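Local coordinates for signal recognition particle receptor FtsY (Sulfolobus acidocaldarius, PDB 5L3S), which is an archaeal signal recognition particle receptor of the SRP-type GTPase family, with a helical-bundle domain joined to a P-loop NTPase domain, at residues B[75-86]-B[285-295]. Residues are numbered along the deposited sequence; the frame is centred on the assembly and turned at random.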
loop_
_atom_site.group_PDB
_atom_site.type_symbol
_atom_site.label_atom_id
_atom_site.label_comp_id
_atom_site.label_asym_id
_atom_site.label_seq_id
_atom_site.Cartn_x
_atom_site.Cartn_y
_atom_site.Cartn_z
ATOM N N LYS B 75 -6.726 -12.433 22.882
ATOM C CA LYS B 75 -7.575 -11.277 22.613
ATOM C C LYS B 75 -7.408 -10.239 23.711
ATOM O O LYS B 75 -7.358 -9.041 23.444
ATOM C CB LYS B 75 -9.047 -11.679 22.527
ATOM C CG LYS B 75 -9.414 -12.538 21.329
ATOM C CD LYS B 75 -10.928 -12.713 21.289
ATOM C CE LYS B 75 -11.356 -13.696 20.219
ATOM N NZ LYS B 75 -12.842 -13.819 20.178
ATOM N N LYS B 76 -7.328 -10.717 24.950
ATOM C CA LYS B 76 -7.143 -9.855 26.106
ATOM C C LYS B 76 -5.763 -9.191 26.107
ATOM O O LYS B 76 -5.644 -8.012 26.434
ATOM C CB LYS B 76 -7.385 -10.650 27.393
ATOM C CG LYS B 76 -6.975 -9.947 28.680
ATOM C CD LYS B 76 -7.771 -8.671 28.922
ATOM C CE LYS B 76 -7.442 -8.078 30.289
ATOM N NZ LYS B 76 -8.109 -6.769 30.536
ATOM N N SER B 77 -4.724 -9.931 25.720
ATOM C CA SER B 77 -3.377 -9.352 25.654
ATOM C C SER B 77 -3.251 -8.304 24.544
ATOM O O SER B 77 -2.622 -7.261 24.732
ATOM C CB SER B 77 -2.307 -10.428 25.476
ATOM O OG SER B 77 -2.219 -11.247 26.635
ATOM N N ILE B 78 -3.839 -8.591 23.389
ATOM C CA ILE B 78 -3.838 -7.635 22.292
ATOM C C ILE B 78 -4.591 -6.364 22.699
ATOM O O ILE B 78 -4.129 -5.245 22.434
ATOM C CB ILE B 78 -4.426 -8.245 21.003
ATOM C CG1 ILE B 78 -3.550 -9.404 20.521
ATOM C CG2 ILE B 78 -4.532 -7.187 19.895
ATOM C CD1 ILE B 78 -4.069 -10.085 19.262
ATOM N N THR B 79 -5.731 -6.536 23.369
ATOM C CA THR B 79 -6.531 -5.388 23.801
ATOM C C THR B 79 -5.740 -4.503 24.769
ATOM O O THR B 79 -5.787 -3.278 24.685
ATOM C CB THR B 79 -7.871 -5.819 24.447
ATOM O OG1 THR B 79 -8.612 -6.628 23.523
ATOM C CG2 THR B 79 -8.710 -4.598 24.810
ATOM N N GLU B 80 -4.996 -5.135 25.668
ATOM C CA GLU B 80 -4.168 -4.405 26.622
ATOM C C GLU B 80 -2.979 -3.693 25.971
ATOM O O GLU B 80 -2.632 -2.583 26.369
ATOM C CB GLU B 80 -3.706 -5.329 27.751
ATOM C CG GLU B 80 -4.817 -5.676 28.732
ATOM C CD GLU B 80 -4.375 -6.639 29.817
ATOM O OE1 GLU B 80 -4.676 -6.377 31.001
ATOM O OE2 GLU B 80 -3.743 -7.666 29.490
ATOM N N ILE B 81 -2.361 -4.330 24.975
ATOM C CA ILE B 81 -1.238 -3.725 24.256
ATOM C C ILE B 81 -1.664 -2.444 23.538
ATOM O O ILE B 81 -0.929 -1.457 23.515
ATOM C CB ILE B 81 -0.631 -4.692 23.222
ATOM C CG1 ILE B 81 0.093 -5.840 23.922
ATOM C CG2 ILE B 81 0.351 -3.973 22.334
ATOM C CD1 ILE B 81 1.309 -5.400 24.712
ATOM N N LEU B 82 -2.860 -2.472 22.959
ATOM C CA LEU B 82 -3.399 -1.329 22.238
ATOM C C LEU B 82 -3.965 -0.255 23.172
ATOM O O LEU B 82 -3.781 0.939 22.941
ATOM C CB LEU B 82 -4.475 -1.801 21.268
ATOM C CG LEU B 82 -3.957 -2.731 20.168
ATOM C CD1 LEU B 82 -5.116 -3.402 19.470
ATOM C CD2 LEU B 82 -3.110 -1.950 19.155
ATOM N N THR B 83 -4.660 -0.683 24.221
ATOM C CA THR B 83 -5.268 0.244 25.180
ATOM C C THR B 83 -4.215 1.071 25.924
ATOM O O THR B 83 -4.409 2.261 26.173
ATOM C CB THR B 83 -6.180 -0.503 26.172
ATOM O OG1 THR B 83 -7.234 -1.148 25.446
ATOM C CG2 THR B 83 -6.798 0.455 27.198
ATOM N N LYS B 84 -3.088 0.444 26.242
ATOM C CA LYS B 84 -2.000 1.119 26.949
ATOM C C LYS B 84 -1.322 2.194 26.092
ATOM O O LYS B 84 -0.789 3.177 26.616
ATOM C CB LYS B 84 -0.967 0.095 27.425
ATOM C CG LYS B 84 0.176 0.682 28.227
ATOM C CD LYS B 84 1.228 -0.367 28.567
ATOM C CE LYS B 84 2.371 0.252 29.359
ATOM N NZ LYS B 84 3.443 -0.732 29.665
ATOM N N ASN B 85 -1.351 2.016 24.776
ATOM C CA ASN B 85 -0.713 2.967 23.857
ATOM C C ASN B 85 -1.563 4.168 23.445
ATOM O O ASN B 85 -1.051 5.125 22.858
ATOM C CB ASN B 85 -0.189 2.250 22.615
ATOM C CG ASN B 85 1.208 1.735 22.811
ATOM O OD1 ASN B 85 2.158 2.513 22.844
ATOM N ND2 ASN B 85 1.345 0.422 22.977
ATOM N N GLN B 86 -2.855 4.106 23.742
ATOM C CA GLN B 86 -3.770 5.208 23.459
ATOM C C GLN B 86 -3.345 6.496 24.159
ATOM O O GLN B 86 -2.887 6.477 25.303
ATOM C CB GLN B 86 -5.187 4.849 23.910
ATOM C CG GLN B 86 -5.950 3.964 22.952
ATOM C CD GLN B 86 -7.375 3.734 23.404
ATOM O OE1 GLN B 86 -7.624 3.386 24.559
ATOM N NE2 GLN B 86 -8.325 3.941 22.497
ATOM N N PHE B 285 -9.748 5.096 16.099
ATOM C CA PHE B 285 -9.258 3.739 16.335
ATOM C C PHE B 285 -9.633 3.308 17.738
ATOM O O PHE B 285 -9.436 4.051 18.703
ATOM C CB PHE B 285 -7.737 3.678 16.178
ATOM C CG PHE B 285 -7.149 2.301 16.418
ATOM C CD1 PHE B 285 -7.040 1.390 15.380
ATOM C CD2 PHE B 285 -6.704 1.928 17.682
ATOM C CE1 PHE B 285 -6.502 0.130 15.596
ATOM C CE2 PHE B 285 -6.168 0.674 17.903
ATOM C CZ PHE B 285 -6.063 -0.225 16.850
ATOM N N SER B 286 -10.178 2.104 17.851
ATOM C CA SER B 286 -10.491 1.536 19.152
ATOM C C SER B 286 -9.940 0.116 19.219
ATOM O O SER B 286 -10.122 -0.662 18.283
ATOM C CB SER B 286 -12.000 1.546 19.386
ATOM O OG SER B 286 -12.511 0.240 19.529
ATOM N N PRO B 287 -9.239 -0.213 20.313
ATOM C CA PRO B 287 -8.690 -1.562 20.512
ATOM C C PRO B 287 -9.744 -2.654 20.321
ATOM O O PRO B 287 -9.499 -3.622 19.599
ATOM C CB PRO B 287 -8.216 -1.526 21.961
ATOM C CG PRO B 287 -7.841 -0.083 22.172
ATOM C CD PRO B 287 -8.858 0.702 21.405
ATOM N N ASP B 288 -10.906 -2.479 20.936
ATOM C CA ASP B 288 -11.992 -3.453 20.841
ATOM C C ASP B 288 -12.415 -3.690 19.396
ATOM O O ASP B 288 -12.664 -4.826 18.986
ATOM C CB ASP B 288 -13.201 -2.983 21.645
ATOM C CG ASP B 288 -12.970 -3.053 23.141
ATOM O OD1 ASP B 288 -12.029 -3.754 23.573
ATOM O OD2 ASP B 288 -13.744 -2.416 23.885
ATOM N N TRP B 289 -12.504 -2.604 18.636
ATOM C CA TRP B 289 -12.887 -2.665 17.233
ATOM C C TRP B 289 -11.862 -3.465 16.421
ATOM O O TRP B 289 -12.222 -4.289 15.577
ATOM C CB TRP B 289 -13.024 -1.245 16.681
ATOM C CG TRP B 289 -13.540 -1.165 15.284
ATOM C CD1 TRP B 289 -14.835 -0.980 14.900
ATOM C CD2 TRP B 289 -12.772 -1.248 14.077
ATOM N NE1 TRP B 289 -14.924 -0.945 13.529
ATOM C CE2 TRP B 289 -13.671 -1.105 12.999
ATOM C CE3 TRP B 289 -11.414 -1.429 13.802
ATOM C CZ2 TRP B 289 -13.257 -1.144 11.672
ATOM C CZ3 TRP B 289 -11.006 -1.476 12.481
ATOM C CH2 TRP B 289 -11.922 -1.320 11.434
ATOM N N PHE B 290 -10.585 -3.217 16.696
ATOM C CA PHE B 290 -9.480 -3.902 16.024
ATOM C C PHE B 290 -9.486 -5.408 16.305
ATOM O O PHE B 290 -9.308 -6.231 15.398
ATOM C CB PHE B 290 -8.146 -3.296 16.479
ATOM C CG PHE B 290 -6.934 -4.038 15.985
ATOM C CD1 PHE B 290 -6.367 -3.730 14.755
ATOM C CD2 PHE B 290 -6.358 -5.046 16.751
ATOM C CE1 PHE B 290 -5.250 -4.412 14.301
ATOM C CE2 PHE B 290 -5.244 -5.729 16.299
ATOM C CZ PHE B 290 -4.684 -5.398 15.076
ATOM N N VAL B 291 -9.669 -5.758 17.570
ATOM C CA VAL B 291 -9.675 -7.157 17.986
ATOM C C VAL B 291 -10.845 -7.917 17.366
ATOM O O VAL B 291 -10.712 -9.078 16.963
ATOM C CB VAL B 291 -9.697 -7.276 19.535
ATOM C CG1 VAL B 291 -10.027 -8.682 19.972
ATOM C CG2 VAL B 291 -8.365 -6.832 20.113
ATOM N N GLU B 292 -11.995 -7.259 17.279
ATOM C CA GLU B 292 -13.152 -7.883 16.648
ATOM C C GLU B 292 -12.924 -8.097 15.154
ATOM O O GLU B 292 -13.273 -9.146 14.616
ATOM C CB GLU B 292 -14.427 -7.077 16.907
ATOM C CG GLU B 292 -14.962 -7.275 18.328
ATOM C CD GLU B 292 -15.168 -8.749 18.679
ATOM O OE1 GLU B 292 -15.938 -9.426 17.962
ATOM O OE2 GLU B 292 -14.559 -9.230 19.663
ATOM N N ARG B 293 -12.311 -7.118 14.501
ATOM C CA ARG B 293 -12.045 -7.214 13.056
ATOM C C ARG B 293 -11.185 -8.439 12.759
ATOM O O ARG B 293 -11.531 -9.277 11.922
ATOM C CB ARG B 293 -11.332 -5.966 12.572
ATOM C CG ARG B 293 -11.084 -5.923 11.057
ATOM C CD ARG B 293 -10.793 -4.498 10.622
ATOM N NE ARG B 293 -10.638 -4.347 9.176
ATOM C CZ ARG B 293 -11.645 -4.159 8.327
ATOM N NH1 ARG B 293 -12.899 -4.118 8.766
ATOM N NH2 ARG B 293 -11.399 -4.029 7.031
ATOM N N ILE B 294 -10.081 -8.544 13.489
ATOM C CA ILE B 294 -9.128 -9.631 13.318
ATOM C C ILE B 294 -9.690 -11.010 13.651
ATOM O O ILE B 294 -9.526 -11.951 12.877
ATOM C CB ILE B 294 -7.852 -9.374 14.137
ATOM C CG1 ILE B 294 -7.050 -8.244 13.485
ATOM C CG2 ILE B 294 -7.025 -10.658 14.279
ATOM C CD1 ILE B 294 -5.568 -8.335 13.712
ATOM N N PHE B 295 -10.353 -11.136 14.796
ATOM C CA PHE B 295 -10.842 -12.443 15.238
ATOM C C PHE B 295 -12.301 -12.720 14.878
ATOM O O PHE B 295 -12.891 -13.688 15.360
ATOM C CB PHE B 295 -10.605 -12.635 16.740
ATOM C CG PHE B 295 -9.155 -12.677 17.115
ATOM C CD1 PHE B 295 -8.495 -11.531 17.517
ATOM C CD2 PHE B 295 -8.444 -13.861 17.040
ATOM C CE1 PHE B 295 -7.155 -11.569 17.849
ATOM C CE2 PHE B 295 -7.105 -13.904 17.373
ATOM C CZ PHE B 295 -6.460 -12.760 17.776
HETATM O O HOH W 1 -11.292 -6.502 22.891
#
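The hydroxyl of T79, on helix 75-85, meets helix 287-295 through a shared water. T79 OG1 donates to the carbonyl of its own helix, K75 O, at 2.7 Å, and accepts from the water, which also donates to D288 OD1 at 2.9 Å. With OG1 placed anti to its carbonyl carbon (chi1 -57°), T79 can reach back to K75 O, which the amide of T79 approaches from the opposite face of the carbonyl plane. T79 OG1 also lies 3.4 Å from the methyl V291 CG2, so a polar group held by its own helix and the water also serves as a packing surface.

This illustrates how two helices can be joined almost wholly by side-chain packing, since the remaining direct contacts are mainly apolar. At the first turn of helix 287-295, P287 sets the CB-CG-CD rim of its ring against L82, T83 and Q86; its CG sits 3.5 Å from T83 OG1, which is itself bonded to T79 O. L82 spreads its two methyls, CD1 touching the F290 ring at CD2 (3.4 Å) and CD2 reaching CZ of F285. I78 does likewise: CG2 meets the edge of F290 and also V291 CG2, while CD1 abuts the edge of F295 at CE1, 3.7 Å away. Over one face of that ring runs the extended K75 chain, whose CG makes a CH-pi contact 4.2 Å from the centroid; I294 CG2 lies over the opposite face, toward its rim.

The axes of segments 75-85 and 287-295 come within 9.2 Å, their directions 145° apart, roughly antiparallel. F290 and F285 also touch A259 of helix 258-266, and F295 touches L30 of helix 20-36. The C-terminal helix thus packs between the helical bundle and the P-loop GTPase fold, an N–G domain interface characteristic of SRP-type GTPases.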